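Local coordinates for RimK-related lysine biosynthesis protein (Thermococcus kodakarensis, PDB 5K2M) that probably ligates an amino acid to the carrier protein LysW in an ATP- and magnesium-dependent reaction, as an ATP-grasp ligase of lysine and ornithine (arginine) biosynthesis, at residues A[43-47]-A[267-271]; A[77-83]-A[241-245]; A[105-109]-A[141-146]; A[184-189]-A[200-205]. All coordinates share one frame. Residue numbers count along the deposited sequence, not the author numbering.

Interaction 1. Residues A[43-47]-A[267-271]; sequences LDVVI and AVEVA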
loop_
_atom_site.group_PDB
_atom_site.type_symbol
_atom_site.label_atom_id
_atom_site.label_comp_id
_atom_site.label_asym_id
_atom_site.label_seq_id
_atom_site.Cartn_x
_atom_site.Cartn_y
_atom_site.Cartn_z
ATOM N N LEU A 43 -27.128 0.007 28.298
ATOM C CA LEU A 43 -27.976 -1.081 28.739
ATOM C C LEU A 43 -27.183 -1.939 29.692
ATOM O O LEU A 43 -26.008 -2.211 29.453
ATOM C CB LEU A 43 -28.372 -1.942 27.533
ATOM C CG LEU A 43 -29.677 -1.792 26.740
ATOM C CD1 LEU A 43 -30.402 -0.478 26.870
ATOM C CD2 LEU A 43 -29.416 -2.109 25.267
ATOM N N ASP A 44 -27.832 -2.380 30.762
ATOM C CA ASP A 44 -27.182 -3.218 31.756
ATOM C C ASP A 44 -27.379 -4.700 31.458
ATOM O O ASP A 44 -26.593 -5.530 31.898
ATOM C CB ASP A 44 -27.692 -2.860 33.147
ATOM C CG ASP A 44 -27.353 -1.424 33.528
ATOM O OD1 ASP A 44 -26.149 -1.112 33.643
ATOM O OD2 ASP A 44 -28.277 -0.608 33.693
ATOM N N VAL A 45 -28.429 -5.018 30.710
ATOM C CA VAL A 45 -28.695 -6.378 30.273
ATOM C C VAL A 45 -29.701 -6.324 29.133
ATOM O O VAL A 45 -30.501 -5.388 29.057
ATOM C CB VAL A 45 -29.207 -7.265 31.440
ATOM C CG1 VAL A 45 -30.505 -6.731 32.034
ATOM C CG2 VAL A 45 -29.382 -8.710 31.000
ATOM N N VAL A 46 -29.632 -7.304 28.230
ATOM C CA VAL A 46 -30.652 -7.463 27.202
ATOM C C VAL A 46 -31.287 -8.841 27.306
ATOM O O VAL A 46 -30.591 -9.846 27.403
ATOM C CB VAL A 46 -30.085 -7.291 25.788
ATOM C CG1 VAL A 46 -31.161 -7.555 24.747
ATOM C CG2 VAL A 46 -29.526 -5.895 25.631
ATOM N N ILE A 47 -32.613 -8.859 27.287
ATOM C CA ILE A 47 -33.394 -10.086 27.253
ATOM C C ILE A 47 -33.702 -10.374 25.792
ATOM O O ILE A 47 -34.415 -9.619 25.135
ATOM C CB ILE A 47 -34.683 -9.944 28.082
ATOM C CG1 ILE A 47 -34.315 -9.737 29.557
ATOM C CG2 ILE A 47 -35.561 -11.177 27.943
ATOM C CD1 ILE A 47 -35.457 -9.240 30.422
ATOM N N ALA A 267 -32.442 -12.026 34.611
ATOM C CA ALA A 267 -31.808 -10.952 33.865
ATOM C C ALA A 267 -31.253 -9.882 34.805
ATOM O O ALA A 267 -30.137 -9.415 34.595
ATOM C CB ALA A 267 -32.776 -10.329 32.874
ATOM N N VAL A 268 -32.003 -9.491 35.834
ATOM C CA VAL A 268 -31.468 -8.475 36.743
ATOM C C VAL A 268 -30.245 -9.010 37.507
ATOM O O VAL A 268 -29.278 -8.276 37.700
ATOM C CB VAL A 268 -32.506 -7.801 37.691
ATOM C CG1 VAL A 268 -33.797 -7.451 36.960
ATOM C CG2 VAL A 268 -32.784 -8.628 38.936
ATOM N N GLU A 269 -30.271 -10.282 37.910
ATOM C CA GLU A 269 -29.083 -10.898 38.512
ATOM C C GLU A 269 -27.871 -10.879 37.568
ATOM O O GLU A 269 -26.774 -10.572 38.020
ATOM C CB GLU A 269 -29.354 -12.329 38.997
ATOM C CG GLU A 269 -30.262 -12.435 40.213
ATOM C CD GLU A 269 -29.753 -11.623 41.401
ATOM O OE1 GLU A 269 -28.554 -11.737 41.724
ATOM O OE2 GLU A 269 -30.542 -10.852 41.996
ATOM N N VAL A 270 -28.045 -11.179 36.275
ATOM C CA VAL A 270 -26.876 -11.150 35.361
ATOM C C VAL A 270 -26.343 -9.729 35.120
ATOM O O VAL A 270 -25.144 -9.543 34.965
ATOM C CB VAL A 270 -27.050 -11.907 34.000
ATOM C CG1 VAL A 270 -27.863 -13.184 34.152
ATOM C CG2 VAL A 270 -27.625 -11.019 32.923
ATOM N N ALA A 271 -27.229 -8.738 35.120
ATOM C CA ALA A 271 -26.840 -7.320 35.007
ATOM C C ALA A 271 -25.851 -6.875 36.088
ATOM O O ALA A 271 -24.940 -6.105 35.811
ATOM C CB ALA A 271 -28.076 -6.434 35.063
HETATM O O HOH W 1 -24.276 -5.257 33.180
#
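Residues 45-47 of strand 45-49 and the helical turn 267-271 run in nearly opposite directions, the axes of these short pieces 154° apart and 8.3 Å distant at closest approach. V45 and A271 have the closest CA atoms, 5.2 Å apart. No direct hydrogen bond joins the segments, since the strand spends its backbone groups on its neighbours in the sheet and the helix on its own turns, as in A271 N to A267 O (3.0 Å). One water bridges them, donating to D44 O (2.7 Å) and to A271 O (2.8 Å); beside it A271 CA makes a CA-H...O contact with D44 O at 3.6 Å.

V45 is the centre of the packing. Its CB lies 3.9 Å from A271 CB, and its CG2 lies 3.5 Å from V270 CG2 and 4.2 Å from A267 CB. I47 brings CG1 to 3.7 Å from A267 CB. The alanines, one turn apart, keep this side of the helix low, so that the beta-branched strand residues can come close to its backbone. V46 points away from the helix, while the carboxylate of D44 turns to the backbone nitrogen of R2. This is alpha/beta layer packing: the C-terminal helix 259-272 covers one face of the N-terminal parallel sheet, where strand 45-49 lies between strands 2-7 and 70-71, in the alpha/beta domain that precedes the ATP-grasp core in many such enzymes.

Interaction 2. Residues A[77-83]-A[241-245]; sequences IFEAGDK and EVNPN. With MG (magnesium ion), chain R; MG (magnesium ion), chain Q; ADP (adenosine-5'-diphosphate), chain O.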
loop_
_atom_site.group_PDB
_atom_site.type_symbol
_atom_site.label_atom_id
_atom_site.label_comp_id
_atom_site.label_asym_id
_atom_site.label_seq_id
_atom_site.Cartn_x
_atom_site.Cartn_y
_atom_site.Cartn_z
ATOM N N ILE A 77 -27.696 -20.056 23.546
ATOM C CA ILE A 77 -28.612 -20.058 22.416
ATOM C C ILE A 77 -28.111 -21.000 21.309
ATOM O O ILE A 77 -28.885 -21.777 20.759
ATOM C CB ILE A 77 -28.832 -18.644 21.844
ATOM C CG1 ILE A 77 -29.653 -17.791 22.825
ATOM C CG2 ILE A 77 -29.543 -18.718 20.492
ATOM C CD1 ILE A 77 -29.416 -16.301 22.677
ATOM N N PHE A 78 -26.818 -20.959 21.008
ATOM C CA PHE A 78 -26.279 -21.858 19.998
ATOM C C PHE A 78 -26.348 -23.325 20.424
ATOM O O PHE A 78 -26.819 -24.158 19.675
ATOM C CB PHE A 78 -24.823 -21.527 19.636
ATOM C CG PHE A 78 -24.196 -22.582 18.771
ATOM C CD1 PHE A 78 -24.752 -22.880 17.526
ATOM C CD2 PHE A 78 -23.137 -23.350 19.232
ATOM C CE1 PHE A 78 -24.217 -23.887 16.731
ATOM C CE2 PHE A 78 -22.586 -24.340 18.440
ATOM C CZ PHE A 78 -23.127 -24.614 17.192
ATOM N N GLU A 79 -25.859 -23.643 21.619
ATOM C CA GLU A 79 -25.786 -25.043 22.017
ATOM C C GLU A 79 -27.141 -25.635 22.343
ATOM O O GLU A 79 -27.486 -26.703 21.830
ATOM C CB GLU A 79 -24.803 -25.247 23.163
ATOM C CG GLU A 79 -23.391 -24.888 22.749
ATOM C CD GLU A 79 -22.333 -25.854 23.246
ATOM O OE1 GLU A 79 -22.667 -26.962 23.737
ATOM O OE2 GLU A 79 -21.145 -25.483 23.130
ATOM N N ALA A 80 -27.919 -24.952 23.170
ATOM C CA ALA A 80 -29.272 -25.429 23.487
ATOM C C ALA A 80 -30.176 -25.474 22.246
ATOM O O ALA A 80 -30.972 -26.401 22.086
ATOM C CB ALA A 80 -29.905 -24.573 24.579
ATOM N N GLY A 81 -30.031 -24.491 21.355
ATOM C CA GLY A 81 -30.899 -24.384 20.172
ATOM C C GLY A 81 -30.629 -25.375 19.048
ATOM O O GLY A 81 -31.369 -25.423 18.076
ATOM N N ASP A 82 -29.559 -26.148 19.162
ATOM C CA ASP A 82 -29.203 -27.129 18.162
ATOM C C ASP A 82 -29.455 -28.512 18.726
ATOM O O ASP A 82 -28.894 -28.855 19.767
ATOM C CB ASP A 82 -27.725 -26.981 17.781
ATOM C CG ASP A 82 -27.352 -27.863 16.625
ATOM O OD1 ASP A 82 -27.527 -27.407 15.484
ATOM O OD2 ASP A 82 -26.967 -29.033 16.846
ATOM N N LYS A 83 -30.284 -29.311 18.058
ATOM C CA LYS A 83 -30.635 -30.624 18.595
ATOM C C LYS A 83 -29.387 -31.444 18.888
ATOM O O LYS A 83 -29.302 -32.087 19.922
ATOM C CB LYS A 83 -31.552 -31.401 17.641
ATOM C CG LYS A 83 -32.939 -30.809 17.435
ATOM C CD LYS A 83 -33.728 -30.805 18.727
ATOM C CE LYS A 83 -35.227 -30.664 18.482
ATOM N NZ LYS A 83 -35.593 -29.353 17.872
ATOM N N GLU A 241 -35.118 -32.490 24.421
ATOM C CA GLU A 241 -34.671 -31.241 23.866
ATOM C C GLU A 241 -34.682 -30.156 24.931
ATOM O O GLU A 241 -35.419 -30.256 25.900
ATOM C CB GLU A 241 -35.674 -30.869 22.787
ATOM C CG GLU A 241 -35.254 -29.700 21.969
ATOM C CD GLU A 241 -36.403 -28.908 21.415
ATOM O OE1 GLU A 241 -37.577 -29.061 21.825
ATOM O OE2 GLU A 241 -36.085 -28.077 20.569
ATOM N N VAL A 242 -33.878 -29.118 24.731
ATOM C CA VAL A 242 -33.956 -27.884 25.520
ATOM C C VAL A 242 -34.135 -26.714 24.540
ATOM O O VAL A 242 -33.746 -26.826 23.385
ATOM C CB VAL A 242 -32.710 -27.702 26.416
ATOM C CG1 VAL A 242 -32.604 -28.852 27.420
ATOM C CG2 VAL A 242 -31.437 -27.629 25.590
ATOM N N ASN A 243 -34.736 -25.614 24.995
ATOM C CA ASN A 243 -35.092 -24.488 24.120
ATOM C C ASN A 243 -34.704 -23.158 24.755
ATOM O O ASN A 243 -35.201 -22.840 25.829
ATOM C CB ASN A 243 -36.590 -24.486 23.880
ATOM C CG ASN A 243 -37.059 -25.686 23.097
ATOM O OD1 ASN A 243 -36.971 -25.710 21.860
ATOM N ND2 ASN A 243 -37.591 -26.690 23.803
ATOM N N PRO A 244 -33.821 -22.377 24.103
ATOM C CA PRO A 244 -33.323 -21.122 24.678
ATOM C C PRO A 244 -34.125 -19.836 24.410
ATOM O O PRO A 244 -33.713 -18.774 24.872
ATOM C CB PRO A 244 -31.931 -21.008 24.067
ATOM C CG PRO A 244 -32.079 -21.624 22.723
ATOM C CD PRO A 244 -33.107 -22.721 22.859
ATOM N N ASN A 245 -35.234 -19.896 23.682
ATOM C CA ASN A 245 -36.134 -18.732 23.575
ATOM C C ASN A 245 -37.541 -19.160 23.942
ATOM O O ASN A 245 -38.455 -19.136 23.126
ATOM C CB ASN A 245 -36.107 -18.097 22.173
ATOM C CG ASN A 245 -36.792 -16.710 22.125
ATOM O OD1 ASN A 245 -37.169 -16.132 23.154
ATOM N ND2 ASN A 245 -36.950 -16.175 20.914
HETATM MG MG MG R . -37.638 -26.941 20.408
HETATM MG MG MG Q . -39.861 -29.358 21.490
HETATM P PB ADP O . -39.161 -29.077 18.288
HETATM O O1B ADP O . -40.236 -28.994 19.335
HETATM O O2B ADP O . -39.653 -28.874 16.875
HETATM O O3B ADP O . -37.926 -28.254 18.559
HETATM P PA ADP O . -38.980 -31.760 19.362
HETATM O O1A ADP O . -39.326 -31.163 20.712
HETATM O O2A ADP O . -37.847 -32.734 19.355
HETATM O O3A ADP O . -38.686 -30.626 18.264
HETATM O "O5'" ADP O . -40.271 -32.494 18.757
HETATM C "C5'" ADP O . -41.550 -31.905 18.810
HETATM C "C4'" ADP O . -42.543 -32.883 19.415
HETATM O "O4'" ADP O . -42.602 -34.064 18.606
HETATM C "C3'" ADP O . -42.216 -33.344 20.826
HETATM O "O3'" ADP O . -42.777 -32.469 21.817
HETATM C "C2'" ADP O . -42.847 -34.723 20.847
HETATM O "O2'" ADP O . -44.246 -34.667 21.115
HETATM C "C1'" ADP O . -42.689 -35.220 19.430
HETATM N N9 ADP O . -41.452 -36.003 19.300
HETATM C C8 ADP O . -40.237 -35.530 18.955
HETATM N N7 ADP O . -39.309 -36.504 18.946
HETATM C C5 ADP O . -39.945 -37.632 19.309
HETATM C C6 ADP O . -39.571 -39.035 19.484
HETATM N N6 ADP O . -38.297 -39.432 19.279
HETATM N N1 ADP O . -40.540 -39.894 19.858
HETATM C C2 ADP O . -41.807 -39.511 20.067
HETATM N N3 ADP O . -42.227 -38.254 19.927
HETATM C C4 ADP O . -41.356 -37.295 19.550
HETATM O O HOH W 2 -32.190 -29.241 22.244
HETATM O O HOH W 3 -41.913 -29.984 21.657
HETATM O O HOH W 4 -36.275 -25.763 19.132
#
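This buried contact joins the end of helix 74-80 and the start of helix 83-90 to strand 236-243, outermost within this chain in the five-stranded antiparallel sheet of the ATP-grasp fold, at the site that holds ADP and two magnesium ions. In its apolar half P244, a compact ring with no backbone NH, lies with CG against the backbone of the helix end; its apolar contacts are P244 CB to I77 CG1 and P244 CD to A80 CB, each 4.1 Å. A80, small enough to let the strand approach, sets CB 3.6 Å from V242 CG2. A80 O and V242 O face each other at 3.1 Å, two acceptors that cannot bond; a water donates to A80 O (3.1 Å) and accepts from V242 N (3.0 Å).

In the charged half, E241 OE1 and OE2 bind one magnesium at 2.5 and 1.9 Å, joined there by N243 OD1 at 2.0 Å, and OE1 also reaches the second at 2.3 Å, a metal that D229 helps to bind. A carboxylate suits the place because OE1 can bridge both metals while OE2 completes the chelation of one. K83, long and cationic, offsets the negative charge of carboxylate and diphosphate together: K83 NZ forms a salt bridge with E241 OE2 at 3.0 Å and donates a hydrogen bond to ADP O3B at 2.7 Å.

Interaction 3. Residues A[105-109]-A[141-146]; sequences EGGAL and LEAVLE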
loop_
_atom_site.group_PDB
_atom_site.type_symbol
_atom_site.label_atom_id
_atom_site.label_comp_id
_atom_site.label_asym_id
_atom_site.label_seq_id
_atom_site.Cartn_x
_atom_site.Cartn_y
_atom_site.Cartn_z
ATOM N N GLU A 105 -26.407 -38.442 3.117
ATOM C CA GLU A 105 -27.535 -39.303 2.760
ATOM C C GLU A 105 -27.158 -40.779 2.869
ATOM O O GLU A 105 -27.914 -41.578 3.423
ATOM C CB GLU A 105 -28.031 -38.978 1.339
ATOM C CG GLU A 105 -29.103 -39.931 0.806
ATOM C CD GLU A 105 -29.620 -39.577 -0.587
ATOM O OE1 GLU A 105 -29.102 -38.611 -1.196
ATOM O OE2 GLU A 105 -30.545 -40.283 -1.072
ATOM N N GLY A 106 -25.986 -41.127 2.353
ATOM C CA GLY A 106 -25.508 -42.505 2.367
ATOM C C GLY A 106 -25.203 -43.008 3.762
ATOM O O GLY A 106 -25.402 -44.187 4.069
ATOM N N GLY A 107 -24.713 -42.120 4.619
ATOM C CA GLY A 107 -24.534 -42.458 6.030
ATOM C C GLY A 107 -25.855 -42.644 6.763
ATOM O O GLY A 107 -25.976 -43.538 7.602
ATOM N N ALA A 108 -26.835 -41.793 6.454
ATOM C CA ALA A 108 -28.138 -41.818 7.114
ATOM C C ALA A 108 -28.898 -43.111 6.874
ATOM O O ALA A 108 -29.629 -43.579 7.749
ATOM C CB ALA A 108 -28.969 -40.638 6.663
ATOM N N LEU A 109 -28.719 -43.687 5.690
ATOM C CA LEU A 109 -29.274 -45.002 5.354
ATOM C C LEU A 109 -28.907 -46.098 6.354
ATOM O O LEU A 109 -29.626 -47.078 6.497
ATOM C CB LEU A 109 -28.787 -45.427 3.961
ATOM C CG LEU A 109 -29.665 -45.196 2.727
ATOM C CD1 LEU A 109 -31.001 -44.529 3.005
ATOM C CD2 LEU A 109 -28.901 -44.462 1.637
ATOM N N LEU A 141 -37.565 -43.609 4.795
ATOM C CA LEU A 141 -36.250 -43.033 5.070
ATOM C C LEU A 141 -35.707 -42.398 3.803
ATOM O O LEU A 141 -35.225 -41.284 3.833
ATOM C CB LEU A 141 -35.265 -44.101 5.540
ATOM C CG LEU A 141 -34.249 -43.783 6.642
ATOM C CD1 LEU A 141 -32.924 -44.468 6.327
ATOM C CD2 LEU A 141 -34.043 -42.310 6.953
ATOM N N GLU A 142 -35.782 -43.139 2.699
ATOM C CA GLU A 142 -35.339 -42.655 1.400
ATOM C C GLU A 142 -36.060 -41.378 0.978
ATOM O O GLU A 142 -35.428 -40.423 0.535
ATOM C CB GLU A 142 -35.530 -43.744 0.337
ATOM C CG GLU A 142 -34.434 -44.785 0.418
ATOM C CD GLU A 142 -34.553 -45.894 -0.605
ATOM O OE1 GLU A 142 -33.936 -46.945 -0.348
ATOM O OE2 GLU A 142 -35.214 -45.722 -1.651
ATOM N N ALA A 143 -37.377 -41.356 1.133
ATOM C CA ALA A 143 -38.166 -40.177 0.777
ATOM C C ALA A 143 -37.707 -38.954 1.575
ATOM O O ALA A 143 -37.435 -37.911 0.995
ATOM C CB ALA A 143 -39.642 -40.444 1.012
ATOM N N VAL A 144 -37.576 -39.098 2.892
ATOM C CA VAL A 144 -37.112 -38.003 3.741
ATOM C C VAL A 144 -35.728 -37.514 3.311
ATOM O O VAL A 144 -35.511 -36.313 3.147
ATOM C CB VAL A 144 -37.099 -38.407 5.231
ATOM C CG1 VAL A 144 -36.393 -37.356 6.093
ATOM C CG2 VAL A 144 -38.525 -38.604 5.717
ATOM N N LEU A 145 -34.796 -38.440 3.120
ATOM C CA LEU A 145 -33.435 -38.064 2.734
ATOM C C LEU A 145 -33.372 -37.438 1.331
ATOM O O LEU A 145 -32.580 -36.517 1.100
ATOM C CB LEU A 145 -32.497 -39.263 2.817
ATOM C CG LEU A 145 -32.313 -39.857 4.217
ATOM C CD1 LEU A 145 -31.526 -41.148 4.101
ATOM C CD2 LEU A 145 -31.608 -38.872 5.140
ATOM N N GLU A 146 -34.202 -37.924 0.409
ATOM C CA GLU A 146 -34.324 -37.302 -0.928
ATOM C C GLU A 146 -34.746 -35.846 -0.804
ATOM O O GLU A 146 -34.197 -34.969 -1.462
ATOM C CB GLU A 146 -35.350 -38.034 -1.821
ATOM C CG GLU A 146 -34.761 -38.980 -2.858
ATOM C CD GLU A 146 -33.929 -38.269 -3.925
ATOM O OE1 GLU A 146 -34.496 -37.534 -4.778
ATOM O OE2 GLU A 146 -32.694 -38.461 -3.898
#
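L145 gives the largest surface to this contact, with E105 and L109 next. L145, projecting from helix 138-150 toward the short helix 105-108, sets CD2 3.5 Å from A108 CB, and CD1 3.6 Å from L109 CD1 and 3.7 Å from the backbone E105 O. Its two branch methyls let it touch A108 and L109 at once, helped by A108 being small. L109, next along the chain after A108, reaches across with CD1, which also touches L141 CD1 at 3.8 Å; L141 and L145, one turn apart, thus present an apolar stripe.

E105 lies along the border: its CG is 4.0 Å from L145 CB, and the extended chain carries the carboxylate on toward helix 138-150, where E105 also touches K149. No hydrogen bond crosses, and E105 OE2 comes to 4.0 Å from E146 OE2, a pair of like charges. E146 has its stronger partner in L131 N of another copy of the protein.

Both helices lie against the four-stranded antiparallel sheet of the ATP-grasp domain: A108 and L145 touch H159 and A108 and L141 reach F161, both on strand 159-163, while L141 and V144 rest on V135 of strand 133-135.

Interaction 4. Residues A[184-189]-A[200-205]; sequences AIYRYS and GKAEPC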
loop_
_atom_site.group_PDB
_atom_site.type_symbol
_atom_site.label_atom_id
_atom_site.label_comp_id
_atom_site.label_asym_id
_atom_site.label_seq_id
_atom_site.Cartn_x
_atom_site.Cartn_y
_atom_site.Cartn_z
ATOM N N ALA A 184 -44.007 -26.909 35.369
ATOM C CA ALA A 184 -44.138 -27.871 34.282
ATOM C C ALA A 184 -45.579 -28.122 33.898
ATOM O O ALA A 184 -46.497 -27.980 34.720
ATOM C CB ALA A 184 -43.468 -29.190 34.646
ATOM N N ILE A 185 -45.753 -28.503 32.629
ATOM C CA ILE A 185 -47.051 -28.871 32.065
ATOM C C ILE A 185 -46.949 -30.167 31.274
ATOM O O ILE A 185 -45.860 -30.550 30.832
ATOM C CB ILE A 185 -47.586 -27.802 31.094
ATOM C CG1 ILE A 185 -46.580 -27.543 29.950
ATOM C CG2 ILE A 185 -47.875 -26.514 31.841
ATOM C CD1 ILE A 185 -47.153 -26.773 28.775
ATOM N N TYR A 186 -48.083 -30.844 31.113
ATOM C CA TYR A 186 -48.216 -31.854 30.089
ATOM C C TYR A 186 -48.702 -31.126 28.834
ATOM O O TYR A 186 -49.426 -30.135 28.942
ATOM C CB TYR A 186 -49.213 -32.939 30.498
ATOM C CG TYR A 186 -48.798 -33.738 31.720
ATOM C CD1 TYR A 186 -47.753 -34.650 31.654
ATOM C CD2 TYR A 186 -49.469 -33.593 32.940
ATOM C CE1 TYR A 186 -47.372 -35.379 32.774
ATOM C CE2 TYR A 186 -49.094 -34.313 34.061
ATOM C CZ TYR A 186 -48.050 -35.205 33.969
ATOM O OH TYR A 186 -47.674 -35.925 35.070
ATOM N N ARG A 187 -48.266 -31.592 27.666
ATOM C CA ARG A 187 -48.830 -31.179 26.385
ATOM C C ARG A 187 -49.511 -32.394 25.751
ATOM O O ARG A 187 -48.831 -33.306 25.285
ATOM C CB ARG A 187 -47.738 -30.638 25.458
ATOM C CG ARG A 187 -47.057 -29.368 25.950
ATOM C CD ARG A 187 -46.018 -28.849 24.970
ATOM N NE ARG A 187 -44.855 -29.731 24.870
ATOM C CZ ARG A 187 -43.678 -29.390 24.339
ATOM N NH1 ARG A 187 -43.459 -28.175 23.846
ATOM N NH2 ARG A 187 -42.694 -30.273 24.320
ATOM N N TYR A 188 -50.847 -32.404 25.760
ATOM C CA TYR A 188 -51.651 -33.517 25.242
ATOM C C TYR A 188 -51.975 -33.340 23.759
ATOM O O TYR A 188 -52.248 -32.235 23.301
ATOM C CB TYR A 188 -52.983 -33.636 26.012
ATOM C CG TYR A 188 -52.870 -34.220 27.408
ATOM C CD1 TYR A 188 -52.888 -35.595 27.609
ATOM C CD2 TYR A 188 -52.749 -33.397 28.527
ATOM C CE1 TYR A 188 -52.784 -36.137 28.883
ATOM C CE2 TYR A 188 -52.641 -33.930 29.804
ATOM C CZ TYR A 188 -52.663 -35.302 29.973
ATOM O OH TYR A 188 -52.564 -35.841 31.228
ATOM N N SER A 189 -51.990 -34.448 23.028
ATOM C CA SER A 189 -52.408 -34.444 21.628
ATOM C C SER A 189 -52.765 -35.860 21.216
ATOM O O SER A 189 -52.213 -36.819 21.738
ATOM C CB SER A 189 -51.293 -33.903 20.722
ATOM O OG SER A 189 -51.678 -33.896 19.356
ATOM N N GLY A 200 -51.214 -28.740 20.482
ATOM C CA GLY A 200 -50.999 -29.311 21.812
ATOM C C GLY A 200 -51.720 -28.520 22.900
ATOM O O GLY A 200 -51.729 -27.293 22.860
ATOM N N LYS A 201 -52.313 -29.233 23.862
ATOM C CA LYS A 201 -53.122 -28.637 24.929
ATOM C C LYS A 201 -52.412 -28.739 26.283
ATOM O O LYS A 201 -52.020 -29.838 26.703
ATOM C CB LYS A 201 -54.474 -29.353 25.014
ATOM C CG LYS A 201 -55.385 -29.122 23.813
ATOM C CD LYS A 201 -56.287 -30.321 23.540
ATOM C CE LYS A 201 -55.555 -31.405 22.752
ATOM N NZ LYS A 201 -56.330 -32.675 22.640
ATOM N N ALA A 202 -52.268 -27.602 26.971
ATOM C CA ALA A 202 -51.490 -27.541 28.223
ATOM C C ALA A 202 -52.294 -27.976 29.447
ATOM O O ALA A 202 -53.466 -27.664 29.559
ATOM C CB ALA A 202 -50.935 -26.147 28.432
ATOM N N GLU A 203 -51.634 -28.681 30.362
ATOM C CA GLU A 203 -52.234 -29.153 31.605
ATOM C C GLU A 203 -51.118 -29.131 32.662
ATOM O O GLU A 203 -49.982 -29.434 32.330
ATOM C CB GLU A 203 -52.738 -30.584 31.401
ATOM C CG GLU A 203 -54.084 -30.914 32.021
ATOM C CD GLU A 203 -55.248 -30.622 31.097
ATOM O OE1 GLU A 203 -55.364 -29.473 30.628
ATOM O OE2 GLU A 203 -56.060 -31.542 30.850
ATOM N N PRO A 204 -51.423 -28.780 33.933
ATOM C CA PRO A 204 -50.315 -28.674 34.898
ATOM C C PRO A 204 -49.667 -30.026 35.234
ATOM O O PRO A 204 -50.356 -31.043 35.290
ATOM C CB PRO A 204 -50.978 -28.055 36.141
ATOM C CG PRO A 204 -52.415 -28.416 36.030
ATOM C CD PRO A 204 -52.739 -28.625 34.578
ATOM N N CYS A 205 -48.348 -30.031 35.411
ATOM C CA CYS A 205 -47.612 -31.255 35.742
ATOM C C CYS A 205 -46.897 -31.112 37.071
ATOM O O CYS A 205 -46.060 -30.224 37.234
ATOM C CB CYS A 205 -46.585 -31.581 34.670
ATOM S SG CYS A 205 -45.517 -32.963 35.136
#
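Five backbone hydrogen bonds join these antiparallel strands. Y186 and E203 exchange two, Y186 N to E203 O at 2.7 Å and E203 N to Y186 O at 3.0 Å; Y188 and K201 likewise, Y188 N to K201 O at 3.0 Å and K201 N to Y188 O at 3.1 Å. The fifth runs from C205 N to A184 O at 2.8 Å. P204, lacking an NH, sits opposite I185 in a non-hydrogen-bonded pair, where its nitrogen costs no bond. I185 and R187 pair their backbones with R173 and D171 of strand 170-177.

Strand 201-204 is thereby outermost, within this chain, in the five-stranded antiparallel sheet of the ATP-grasp domain. The R187 side chain leaves on the same face as A202 and touches ADP; its NH2 forms a salt bridge with D171 OD2 and a hydrogen bond with D229 OD2, and the long side chain ends in a guanidinium with enough N-H donors to serve these. On the other face, with K201 and E203, the hydroxyl of Y188 is hydrogen-bonded to R170, while the Y186 ring takes C205 SG over one face, 4.0 Å from its centroid, and a cation-pi contact from R170.

Starting at the N terminus, interaction 1 opens first, at strand 45-49, and closes last, when the C-terminal helix returns to the N-terminal parallel sheet; the other three contacts nest inside its loop. Interaction 2 opens at 77-83 and closes at 241-245, enclosing interactions 3 and 4, which follow one another in series and do not cross. Interaction 3 joins two helices beside the four-stranded antiparallel sheet, its centre about 44 Å from that of interaction 1, on the opposite side of the chain's centre. Interactions 2 and 4 reach the two strands that are outermost within this chain in the five-stranded sheet, their nearest atoms about 6 Å apart, and both contribute residues to the ADP pocket.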